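PDB 4PAG: periplasmic binding protein from Sulfurospirillum deleyianum, which probably captures a solute in the periplasm for uptake by an ABC transporter, with a histidine bound in the crystal. Local coordinates for residues I34-D39 / N145-M150; I121-N126 / H191-A196. All coordinates share one frame; numbering follows the deposited sequence.

How the contacts relate
Contact 1 and contact 2 illustrate two kinds of packing in one chain, within a part of the fold and probably between its lobes. Contact 1 sets helix 28-37 against helix 141-163, the long helix that probably links the lobes. Contact 2 joins the loop between strand 116-119 and helix 127-138 to the start of helix 193-197, which probably brings the N-terminal and C-terminal lobes together. Along the chain the segments alternate: 34-39, 121-126, 145-150, 191-196. Their centres lie about 18 Å apart and their nearest atoms about 8 Å, without touching. Helix 127-138 follows the loop of contact 2 and packs on Leu147 of contact 1, so it probably ties the lobe interface to the buried helix packing.

Contact 1 (I34-D39 / N145-M150); sequences IYVIDD and NALANM
Leu147 reaches from helix 141-163 to the last turn of helix 28-37, where Val36 and Ile37 receive it. One methyl does the touching: Leu147 CD1 lies 3.9 Å from Val36 CG2 and 4.2 Å from Ile37 CG1, so that both neighbours are met by the same branch. The reach comes from the outer torsion, which extends the chain with CD1 anti to CA (chi2 -176°). The side chains cross obliquely, and no hydrogen bond joins the two segments.

The same methyl also comes within 3.7 Å of Val36 O, a carbonyl close to the end of its helix. That oxygen accepts a hydrogen bond from Arg143 NH2, one turn before Leu147 on the long helix, which gives it a polar partner beside the apolar contact. On Val36, CG2 is the methyl held between the backbone N and the carbonyl carbon, and it is this branch that meets the leucine. Ile37 CA and Leu147 CA are 8.0 Å apart, the closest CA pair between the segments.

Phe131 of helix 127-138 and Leu307 and Phe308 of helix 297-309 pack on Leu147 too, while Phe309 and Phe275 touch Val36. The result is buried helix-to-helix packing in which a short N-terminal helix rests on helix 141-163, consistent with the long interlobe helix of this family of periplasmic binding proteins.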
ATOM      1  N   ILE A  34      -8.606   0.036   7.821  1.00 16.61           N
ATOM      2  CA  ILE A  34      -9.826   0.091   8.632  1.00 17.25           C
ATOM      3  C   ILE A  34     -11.043  -0.200   7.753  1.00 16.13           C
ATOM      4  O   ILE A  34     -11.968  -0.896   8.180  1.00 15.73           O
ATOM      5  CB  ILE A  34      -9.999   1.449   9.335  1.00 17.58           C
ATOM      6  CG1 ILE A  34      -8.878   1.672  10.358  1.00 18.43           C
ATOM      7  CG2 ILE A  34     -11.356   1.523  10.028  1.00 17.94           C
ATOM      8  CD1 ILE A  34      -8.776   3.098  10.877  1.00 17.97           C
ATOM      9  N   TYR A  35     -11.034   0.318   6.523  1.00 15.73           N
ATOM     10  CA  TYR A  35     -12.143   0.082   5.599  1.00 15.42           C
ATOM     11  C   TYR A  35     -12.449  -1.412   5.455  1.00 14.81           C
ATOM     12  O   TYR A  35     -13.598  -1.824   5.587  1.00 14.88           O
ATOM     13  CB  TYR A  35     -11.913   0.704   4.205  1.00 14.54           C
ATOM     14  CG  TYR A  35     -13.007   0.248   3.286  1.00 15.22           C
ATOM     15  CD1 TYR A  35     -14.245   0.883   3.279  1.00 15.04           C
ATOM     16  CD2 TYR A  35     -12.854  -0.898   2.521  1.00 14.80           C
ATOM     17  CE1 TYR A  35     -15.288   0.404   2.502  1.00 16.61           C
ATOM     18  CE2 TYR A  35     -13.883  -1.385   1.749  1.00 15.81           C
ATOM     19  CZ  TYR A  35     -15.096  -0.733   1.735  1.00 17.40           C
ATOM     20  OH  TYR A  35     -16.109  -1.225   0.946  1.00 17.32           O
ATOM     21  N   VAL A  36     -11.429  -2.218   5.172  1.00 13.86           N
ATOM     22  CA  VAL A  36     -11.661  -3.636   4.899  1.00 14.11           C
ATOM     23  C   VAL A  36     -12.047  -4.427   6.153  1.00 15.18           C
ATOM     24  O   VAL A  36     -12.655  -5.473   6.037  1.00 14.37           O
ATOM     25  CB  VAL A  36     -10.489  -4.323   4.135  1.00 14.53           C
ATOM     26  CG1 VAL A  36     -10.421  -3.805   2.702  1.00 14.62           C
ATOM     27  CG2 VAL A  36      -9.160  -4.152   4.850  1.00 14.19           C
ATOM     28  N   ILE A  37     -11.706  -3.926   7.343  1.00 16.34           N
ATOM     29  CA  ILE A  37     -12.179  -4.537   8.586  1.00 16.33           C
ATOM     30  C   ILE A  37     -13.649  -4.148   8.801  1.00 17.84           C
ATOM     31  O   ILE A  37     -14.522  -5.014   8.885  1.00 19.63           O
ATOM     32  CB  ILE A  37     -11.308  -4.146   9.799  1.00 17.08           C
ATOM     33  CG1 ILE A  37      -9.883  -4.667   9.614  1.00 17.15           C
ATOM     34  CG2 ILE A  37     -11.893  -4.707  11.098  1.00 17.51           C
ATOM     35  CD1 ILE A  37      -8.892  -4.074  10.591  1.00 18.14           C
ATOM     36  N   ASP A  38     -13.922  -2.849   8.867  1.00 16.77           N
ATOM     37  CA  ASP A  38     -15.299  -2.352   8.982  1.00 19.09           C
ATOM     38  C   ASP A  38     -15.303  -0.846   8.746  1.00 19.57           C
ATOM     39  O   ASP A  38     -14.679  -0.101   9.496  1.00 18.63           O
ATOM     40  CB  ASP A  38     -15.868  -2.673  10.373  1.00 20.37           C
ATOM     41  CG  ASP A  38     -17.316  -2.249  10.538  1.00 23.54           C
ATOM     42  OD1 ASP A  38     -18.006  -1.968   9.534  1.00 26.10           O
ATOM     43  OD2 ASP A  38     -17.770  -2.188  11.695  1.00 27.93           O
ATOM     44  N   ASP A  39     -15.996  -0.403   7.703  1.00 20.19           N
ATOM     45  CA  ASP A  39     -16.044   1.022   7.370  1.00 22.93           C
ATOM     46  C   ASP A  39     -17.033   1.808   8.230  1.00 21.73           C
ATOM     47  O   ASP A  39     -16.946   3.036   8.310  1.00 21.42           O
ATOM     48  CB  ASP A  39     -16.365   1.215   5.886  1.00 26.88           C
ATOM     49  CG  ASP A  39     -17.736   0.708   5.508  1.00 29.76           C
ATOM     50  OD1 ASP A  39     -18.067  -0.440   5.884  1.00 33.77           O
ATOM     51  OD2 ASP A  39     -18.472   1.449   4.822  1.00 38.12           O
ATOM     52  N   ASN A 145      -9.255 -11.300  11.971  1.00 16.05           N
ATOM     53  CA  ASN A 145      -8.514 -12.565  11.962  1.00 17.02           C
ATOM     54  C   ASN A 145      -8.598 -13.310  10.620  1.00 17.20           C
ATOM     55  O   ASN A 145      -7.628 -13.950  10.208  1.00 16.62           O
ATOM     56  CB  ASN A 145      -8.978 -13.477  13.105  1.00 17.40           C
ATOM     57  CG  ASN A 145      -8.614 -12.932  14.486  1.00 21.39           C
ATOM     58  OD1 ASN A 145      -7.866 -11.954  14.623  1.00 18.28           O
ATOM     59  ND2 ASN A 145      -9.153 -13.567  15.523  1.00 23.39           N
ATOM     60  N   ALA A 146      -9.748 -13.240   9.947  1.00 17.79           N
ATOM     61  CA  ALA A 146      -9.891 -13.851   8.615  1.00 16.46           C
ATOM     62  C   ALA A 146      -8.916 -13.202   7.627  1.00 16.69           C
ATOM     63  O   ALA A 146      -8.216 -13.893   6.889  1.00 18.01           O
ATOM     64  CB  ALA A 146     -11.318 -13.720   8.112  1.00 15.90           C
ATOM     65  N   LEU A 147      -8.859 -11.873   7.645  1.00 15.51           N
ATOM     66  CA  LEU A 147      -7.937 -11.114   6.796  1.00 14.77           C
ATOM     67  C   LEU A 147      -6.483 -11.420   7.123  1.00 14.62           C
ATOM     68  O   LEU A 147      -5.667 -11.603   6.206  1.00 15.65           O
ATOM     69  CB  LEU A 147      -8.188  -9.606   6.921  1.00 14.25           C
ATOM     70  CG  LEU A 147      -9.594  -9.123   6.585  1.00 14.23           C
ATOM     71  CD1 LEU A 147      -9.662  -7.603   6.661  1.00 15.17           C
ATOM     72  CD2 LEU A 147     -10.025  -9.603   5.210  1.00 14.52           C
ATOM     73  N   ALA A 148      -6.174 -11.477   8.422  1.00 14.12           N
ATOM     74  CA  ALA A 148      -4.838 -11.795   8.895  1.00 16.50           C
ATOM     75  C   ALA A 148      -4.381 -13.169   8.426  1.00 16.54           C
ATOM     76  O   ALA A 148      -3.231 -13.338   8.046  1.00 16.37           O
ATOM     77  CB  ALA A 148      -4.771 -11.720  10.420  1.00 16.41           C
ATOM     78  N   ASN A 149      -5.277 -14.148   8.449  0.50 17.51           N
ATOM     79  CA  ASN A 149      -4.917 -15.501   8.040  0.50 20.20           C
ATOM     80  C   ASN A 149      -4.558 -15.596   6.554  0.50 17.30           C
ATOM     81  O   ASN A 149      -3.574 -16.245   6.202  0.50 17.21           O
ATOM     82  CB  ASN A 149      -6.020 -16.488   8.412  0.50 25.77           C
ATOM     83  CG  ASN A 149      -5.982 -16.866   9.881  0.50 31.16           C
ATOM     84  OD1 ASN A 149      -4.917 -17.101  10.447  0.50 35.57           O
ATOM     85  ND2 ASN A 149      -7.140 -16.907  10.510  0.50 35.93           N
HETATM   86  N   MSE A 150      -5.330 -14.934   5.696  1.00 17.23           N
HETATM   87  CA  MSE A 150      -5.010 -14.883   4.254  1.00 17.39           C
HETATM   88  C   MSE A 150      -3.717 -14.132   4.037  1.00 16.90           C
HETATM   89  O   MSE A 150      -2.861 -14.568   3.262  1.00 18.69           O
HETATM   90  CB  MSE A 150      -6.122 -14.274   3.399  1.00 17.42           C
HETATM   91  CG  MSE A 150      -5.732 -14.338   1.916  1.00 19.60           C
HETATM   92 SE   MSE A 150      -7.188 -13.762   0.715  1.00 21.35          SE
HETATM   93  CE  MSE A 150      -8.185 -15.458   0.737  1.00 19.43           C
TER

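Contact 2 (I121-N126 / H191-A196); sequences IDDSQN and HSEPLA
Glu193 grips Ser124 with both oxygens of its carboxylate. Ser124 OG donates to Glu193 OE1 at 2.6 Å, arriving on the syn side and 29° out of the carboxylate plane. The backbone Ser124 N donates to Glu193 OE2 at 3.0 Å, nearly straight (164°) but from well above that plane. Behind these polar ends, Glu193 CG lies 3.5 Å from Asp122 O.

The glutamate chain leaves with CG anti to its backbone N (chi1 -173°) and bends at chi2, which turns the carboxylate onto the serine. A water donates to Glu193 OE2 at 2.6 Å and to Asp123 OD1 at 3.0 Å, bridging two acidic oxygens; together with the amide N-H it probably eases the like charges. Asp123 OD1 in turn accepts from Gln125 N in an Asx turn, which shapes the loop around Ser124. With an alanine here in place of Glu193, Ser124 N and OG would probably lose their acceptor, and the bridging water one of its two.

Further out, Thr98 OG1 is hydrogen-bonded to Asp122 OD2 and Trp96 NE1 to Asp122 OD1, and Arg277 of helix 277-288 makes a long, weak ion pair with Glu193 OE1 while also packing on Ser124. The loop probably belongs to the N-terminal lobe and the helix start to the C-terminal one, so the contact is consistent with a polar bridge across the lobe interface expected for a periplasmic binding protein.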
ATOM      1  N   ILE A 121       3.666  -0.778   9.953  1.00 20.17           N
ATOM      2  CA  ILE A 121       3.291  -1.515   8.739  1.00 23.60           C
ATOM      3  C   ILE A 121       4.336  -1.450   7.627  1.00 23.53           C
ATOM      4  O   ILE A 121       4.069  -1.859   6.496  1.00 24.53           O
ATOM      5  CB  ILE A 121       1.957  -0.998   8.177  1.00 25.41           C
ATOM      6  CG1 ILE A 121       1.992   0.528   8.037  1.00 27.93           C
ATOM      7  CG2 ILE A 121       0.822  -1.425   9.086  1.00 27.55           C
ATOM      8  CD1 ILE A 121       0.971   1.082   7.073  1.00 31.86           C
ATOM      9  N   ASP A 122       5.523  -0.947   7.934  1.00 22.45           N
ATOM     10  CA  ASP A 122       6.529  -0.760   6.896  1.00 23.54           C
ATOM     11  C   ASP A 122       7.002  -2.095   6.313  1.00 24.57           C
ATOM     12  O   ASP A 122       7.112  -2.240   5.094  1.00 30.30           O
ATOM     13  CB  ASP A 122       7.686   0.077   7.423  1.00 24.29           C
ATOM     14  CG  ASP A 122       7.331   1.565   7.531  1.00 25.43           C
ATOM     15  OD1 ASP A 122       6.231   1.995   7.088  1.00 26.84           O
ATOM     16  OD2 ASP A 122       8.162   2.312   8.058  1.00 25.38           O
ATOM     17  N   ASP A 123       7.251  -3.070   7.180  1.00 21.10           N
ATOM     18  CA  ASP A 123       7.524  -4.434   6.751  1.00 21.59           C
ATOM     19  C   ASP A 123       6.177  -5.094   6.510  1.00 19.29           C
ATOM     20  O   ASP A 123       5.388  -5.238   7.437  1.00 19.39           O
ATOM     21  CB  ASP A 123       8.308  -5.189   7.831  1.00 23.94           C
ATOM     22  CG  ASP A 123       8.818  -6.558   7.365  1.00 29.96           C
ATOM     23  OD1 ASP A 123       8.319  -7.121   6.352  1.00 31.45           O
ATOM     24  OD2 ASP A 123       9.733  -7.080   8.042  1.00 31.31           O
ATOM     25  N   SER A 124       5.914  -5.498   5.267  1.00 17.54           N
ATOM     26  CA  SER A 124       4.624  -6.089   4.923  1.00 18.12           C
ATOM     27  C   SER A 124       4.346  -7.404   5.674  1.00 17.49           C
ATOM     28  O   SER A 124       3.183  -7.790   5.839  1.00 15.82           O
ATOM     29  CB  SER A 124       4.497  -6.284   3.403  1.00 17.83           C
ATOM     30  OG  SER A 124       4.444  -5.033   2.711  1.00 18.69           O
ATOM     31  N   GLN A 125       5.399  -8.078   6.128  0.50 17.86           N
ATOM     32  CA  GLN A 125       5.242  -9.282   6.937  0.50 19.98           C
ATOM     33  C   GLN A 125       4.509  -8.987   8.255  0.50 19.62           C
ATOM     34  O   GLN A 125       3.980  -9.900   8.881  0.50 20.88           O
ATOM     35  CB  GLN A 125       6.604  -9.938   7.207  0.50 21.93           C
ATOM     36  CG  GLN A 125       7.457 -10.168   5.961  0.50 23.65           C
ATOM     37  CD  GLN A 125       7.196 -11.498   5.273  0.50 23.52           C
ATOM     38  OE1 GLN A 125       7.880 -11.856   4.318  0.50 31.48           O
ATOM     39  NE2 GLN A 125       6.234 -12.249   5.776  0.50 24.10           N
ATOM     40  N   ASN A 126       4.465  -7.716   8.663  1.00 18.78           N
ATOM     41  CA  ASN A 126       3.712  -7.303   9.862  1.00 19.94           C
ATOM     42  C   ASN A 126       2.184  -7.229   9.691  1.00 18.59           C
ATOM     43  O   ASN A 126       1.472  -7.084  10.683  1.00 17.17           O
ATOM     44  CB  ASN A 126       4.181  -5.933  10.370  1.00 20.31           C
ATOM     45  CG  ASN A 126       5.599  -5.945  10.896  1.00 22.97           C
ATOM     46  OD1 ASN A 126       6.221  -6.995  11.061  1.00 27.72           O
ATOM     47  ND2 ASN A 126       6.120  -4.761  11.166  1.00 26.18           N
ATOM     48  N   HIS A 191       8.160   3.182   0.016  1.00 13.79           N
ATOM     49  CA  HIS A 191       7.475   3.245  -1.278  1.00 13.73           C
ATOM     50  C   HIS A 191       7.803   2.096  -2.236  1.00 15.29           C
ATOM     51  O   HIS A 191       7.009   1.812  -3.134  1.00 16.18           O
ATOM     52  CB  HIS A 191       7.780   4.576  -1.955  1.00 14.01           C
ATOM     53  CG  HIS A 191       7.180   5.752  -1.251  1.00 15.26           C
ATOM     54  ND1 HIS A 191       5.818   5.935  -1.145  1.00 16.06           N
ATOM     55  CD2 HIS A 191       7.750   6.794  -0.605  1.00 15.75           C
ATOM     56  CE1 HIS A 191       5.576   7.050  -0.476  1.00 16.17           C
ATOM     57  NE2 HIS A 191       6.733   7.590  -0.138  1.00 15.93           N
ATOM     58  N   SER A 192       8.952   1.444  -2.049  1.00 16.55           N
ATOM     59  CA  SER A 192       9.396   0.345  -2.927  1.00 16.41           C
ATOM     60  C   SER A 192       9.469  -1.035  -2.259  1.00 15.58           C
ATOM     61  O   SER A 192       9.792  -2.023  -2.916  1.00 15.89           O
ATOM     62  CB  SER A 192      10.769   0.673  -3.518  1.00 18.37           C
ATOM     63  OG  SER A 192      11.748   0.755  -2.503  1.00 19.03           O
ATOM     64  N   GLU A 193       9.143  -1.104  -0.972  1.00 15.53           N
ATOM     65  CA  GLU A 193       9.220  -2.347  -0.190  1.00 16.53           C
ATOM     66  C   GLU A 193       8.689  -3.631  -0.873  1.00 15.41           C
ATOM     67  O   GLU A 193       9.365  -4.658  -0.807  1.00 15.92           O
ATOM     68  CB  GLU A 193       8.532  -2.154   1.172  1.00 17.62           C
ATOM     69  CG  GLU A 193       8.691  -3.322   2.133  1.00 19.35           C
ATOM     70  CD  GLU A 193       7.518  -4.295   2.125  1.00 20.91           C
ATOM     71  OE1 GLU A 193       6.486  -4.018   1.467  1.00 25.13           O
ATOM     72  OE2 GLU A 193       7.617  -5.347   2.802  1.00 21.92           O
ATOM     73  N   PRO A 194       7.492  -3.587  -1.508  1.00 13.97           N
ATOM     74  CA  PRO A 194       6.966  -4.827  -2.076  1.00 14.25           C
ATOM     75  C   PRO A 194       7.758  -5.313  -3.289  1.00 14.08           C
ATOM     76  O   PRO A 194       7.717  -6.499  -3.606  1.00 13.40           O
ATOM     77  CB  PRO A 194       5.540  -4.460  -2.486  1.00 15.55           C
ATOM     78  CG  PRO A 194       5.544  -2.983  -2.634  1.00 15.88           C
ATOM     79  CD  PRO A 194       6.514  -2.488  -1.616  1.00 15.55           C
ATOM     80  N   LEU A 195       8.475  -4.406  -3.945  1.00 13.07           N
ATOM     81  CA  LEU A 195       9.354  -4.792  -5.054  1.00 13.88           C
ATOM     82  C   LEU A 195      10.506  -5.662  -4.545  1.00 14.62           C
ATOM     83  O   LEU A 195      10.872  -6.656  -5.171  1.00 17.08           O
ATOM     84  CB  LEU A 195       9.876  -3.555  -5.777  1.00 15.55           C
ATOM     85  CG  LEU A 195       8.792  -2.719  -6.471  1.00 18.79           C
ATOM     86  CD1 LEU A 195       9.212  -1.263  -6.618  1.00 22.01           C
ATOM     87  CD2 LEU A 195       8.487  -3.306  -7.830  1.00 23.70           C
ATOM     88  N   ALA A 196      11.065  -5.293  -3.398  1.00 15.69           N
ATOM     89  CA  ALA A 196      12.113  -6.094  -2.757  1.00 16.48           C
ATOM     90  C   ALA A 196      11.543  -7.372  -2.144  1.00 16.16           C
ATOM     91  O   ALA A 196      12.173  -8.430  -2.200  1.00 16.73           O
ATOM     92  CB  ALA A 196      12.822  -5.272  -1.696  1.00 18.29           C
TER
HETATM   93  O   HOH W   1       9.814  -6.062   3.929  1.00 25.21           O